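Disulfide bond forming protein (DsbF) (Mycobacterium tuberculosis, PDB 3IOS) probably oxidises reduced, unfolded secreted proteins to form disulfide bonds, as a thioredoxin-fold thiol oxidase. Local coordinates at residues His30-Glu35 against Thr96-Ala101. Sequence-based numbering, arbitrary orientation.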
loop_
_atom_site.group_PDB
_atom_site.type_symbol
_atom_site.label_atom_id
_atom_site.label_comp_id
_atom_site.label_asym_id
_atom_site.label_seq_id
_atom_site.Cartn_x
_atom_site.Cartn_y
_atom_site.Cartn_z
ATOM N N HIS A 30 -7.658 -13.679 0.801
ATOM C CA HIS A 30 -7.308 -13.846 2.211
ATOM C C HIS A 30 -7.782 -12.677 3.072
ATOM O O HIS A 30 -7.984 -11.570 2.575
ATOM C CB HIS A 30 -5.791 -14.003 2.359
ATOM C CG HIS A 30 -5.236 -15.213 1.676
ATOM N ND1 HIS A 30 -5.519 -16.497 2.089
ATOM C CD2 HIS A 30 -4.423 -15.335 0.599
ATOM C CE1 HIS A 30 -4.905 -17.358 1.297
ATOM N NE2 HIS A 30 -4.233 -16.679 0.384
ATOM N N ASP A 31 -7.975 -12.927 4.365
ATOM C CA ASP A 31 -8.394 -11.863 5.273
ATOM C C ASP A 31 -7.145 -11.110 5.716
ATOM O O ASP A 31 -6.106 -11.718 5.962
ATOM C CB ASP A 31 -9.097 -12.439 6.507
ATOM C CG ASP A 31 -10.472 -12.993 6.192
ATOM O OD1 ASP A 31 -11.346 -12.216 5.753
ATOM O OD2 ASP A 31 -10.679 -14.207 6.387
ATOM N N PHE A 32 -7.250 -9.789 5.815
ATOM C CA PHE A 32 -6.121 -8.962 6.233
ATOM C C PHE A 32 -6.522 -8.041 7.376
ATOM O O PHE A 32 -7.581 -7.414 7.344
ATOM C CB PHE A 32 -5.614 -8.109 5.066
ATOM C CG PHE A 32 -4.498 -7.170 5.447
ATOM C CD1 PHE A 32 -3.176 -7.604 5.446
ATOM C CD2 PHE A 32 -4.778 -5.870 5.853
ATOM C CE1 PHE A 32 -2.143 -6.747 5.847
ATOM C CE2 PHE A 32 -3.756 -5.009 6.256
ATOM C CZ PHE A 32 -2.435 -5.453 6.253
ATOM N N HIS A 33 -5.656 -7.945 8.377
ATOM C CA HIS A 33 -5.915 -7.094 9.523
ATOM C C HIS A 33 -4.859 -6.010 9.627
ATOM O O HIS A 33 -3.665 -6.303 9.673
ATOM C CB HIS A 33 -5.922 -7.938 10.799
ATOM C CG HIS A 33 -7.006 -8.966 10.825
ATOM N ND1 HIS A 33 -8.333 -8.641 11.011
ATOM C CD2 HIS A 33 -6.967 -10.308 10.647
ATOM C CE1 HIS A 33 -9.064 -9.740 10.946
ATOM N NE2 HIS A 33 -8.260 -10.764 10.727
ATOM N N GLY A 34 -5.297 -4.756 9.663
ATOM C CA GLY A 34 -4.349 -3.666 9.774
ATOM C C GLY A 34 -3.477 -3.787 11.010
ATOM O O GLY A 34 -2.315 -3.374 11.014
ATOM N N GLU A 35 -4.028 -4.368 12.068
ATOM C CA GLU A 35 -3.274 -4.508 13.308
ATOM C C GLU A 35 -2.046 -5.411 13.155
ATOM O O GLU A 35 -1.135 -5.381 13.988
ATOM C CB GLU A 35 -4.184 -5.037 14.422
ATOM C CG GLU A 35 -5.345 -4.110 14.801
ATOM C CD GLU A 35 -6.610 -4.343 13.982
ATOM O OE1 GLU A 35 -7.678 -3.827 14.384
ATOM O OE2 GLU A 35 -6.549 -5.035 12.943
ATOM N N THR A 96 4.414 -9.734 -5.617
ATOM C CA THR A 96 5.245 -10.215 -4.517
ATOM C C THR A 96 4.805 -9.726 -3.130
ATOM O O THR A 96 5.216 -10.288 -2.111
ATOM C CB THR A 96 6.722 -9.814 -4.739
ATOM O OG1 THR A 96 7.156 -10.305 -6.014
ATOM C CG2 THR A 96 7.613 -10.401 -3.658
ATOM N N PHE A 97 3.992 -8.676 -3.073
ATOM C CA PHE A 97 3.526 -8.200 -1.777
ATOM C C PHE A 97 2.006 -8.132 -1.731
ATOM O O PHE A 97 1.336 -8.136 -2.768
ATOM C CB PHE A 97 4.175 -6.848 -1.415
ATOM C CG PHE A 97 3.894 -5.733 -2.386
ATOM C CD1 PHE A 97 2.794 -4.896 -2.209
ATOM C CD2 PHE A 97 4.757 -5.487 -3.450
ATOM C CE1 PHE A 97 2.564 -3.832 -3.071
ATOM C CE2 PHE A 97 4.534 -4.424 -4.320
ATOM C CZ PHE A 97 3.435 -3.592 -4.132
ATOM N N THR A 98 1.465 -8.100 -0.520
ATOM C CA THR A 98 0.024 -8.068 -0.311
ATOM C C THR A 98 -0.709 -6.969 -1.067
ATOM O O THR A 98 -0.292 -5.812 -1.054
ATOM C CB THR A 98 -0.310 -7.909 1.188
ATOM O OG1 THR A 98 0.327 -8.953 1.936
ATOM C CG2 THR A 98 -1.816 -7.978 1.412
ATOM N N GLN A 99 -1.810 -7.341 -1.720
ATOM C CA GLN A 99 -2.637 -6.382 -2.449
ATOM C C GLN A 99 -4.065 -6.455 -1.895
ATOM O O GLN A 99 -4.677 -7.522 -1.894
ATOM C CB GLN A 99 -2.665 -6.712 -3.946
ATOM C CG GLN A 99 -1.327 -6.616 -4.656
ATOM C CD GLN A 99 -0.772 -5.213 -4.674
ATOM O OE1 GLN A 99 -1.498 -4.237 -4.458
ATOM N NE2 GLN A 99 0.524 -5.097 -4.942
ATOM N N LEU A 100 -4.588 -5.329 -1.418
ATOM C CA LEU A 100 -5.949 -5.293 -0.882
ATOM C C LEU A 100 -6.930 -4.760 -1.913
ATOM O O LEU A 100 -6.665 -3.757 -2.581
ATOM C CB LEU A 100 -6.024 -4.401 0.360
ATOM C CG LEU A 100 -5.021 -4.698 1.471
ATOM C CD1 LEU A 100 -5.295 -3.786 2.650
ATOM C CD2 LEU A 100 -5.118 -6.152 1.878
ATOM N N ALA A 101 -8.072 -5.430 -2.039
ATOM C CA ALA A 101 -9.105 -4.997 -2.978
ATOM C C ALA A 101 -10.103 -4.153 -2.188
ATOM O O ALA A 101 -11.092 -4.674 -1.668
ATOM C CB ALA A 101 -9.795 -6.208 -3.590
#
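Phe32 and Leu100 carry this contact, which is purely apolar and buries 123 Å² in all. Both side chains start toward the other strand and cross at about a right angle. Both methyls of Leu100 touch Phe32, from the same side of the ring plane. CD2 of Leu100 sits at the root of the ring, 3.8 Å from both CB and CG of Phe32. CD1 of Leu100 lies further out along one side, 3.9 Å from Phe32 CD2 and 4.1 Å from Phe32 CE2. The ring takes the methyls obliquely. Phe32 CG is anti to the backbone N (chi1 177°), which carries the ring out to the leucine methyls.

Thr98 adds a looser contact near the other ortho carbon, from the same side of the ring plane. Its methyl CG2 stands 4.3 Å from Phe32 CD1.

The backbones do not pair here: the nearest CA atoms, Phe32 and Leu100, are 8.0 Å apart. Each strand has other backbone partners. Phe32 bonds to Ala24 in the small hairpin, while Thr98 and Leu100 bond to Gly75. Val74 touches both Phe32 and Leu100 and extends the apolar patch.

The contact packs the N-terminal beta hairpin, strands 23-25 and 31-33, against outermost strand 98-101 of the central mixed sheet. Such a hairpin ahead of the thioredoxin core is consistent with the TlpA-like branch of the thioredoxin fold.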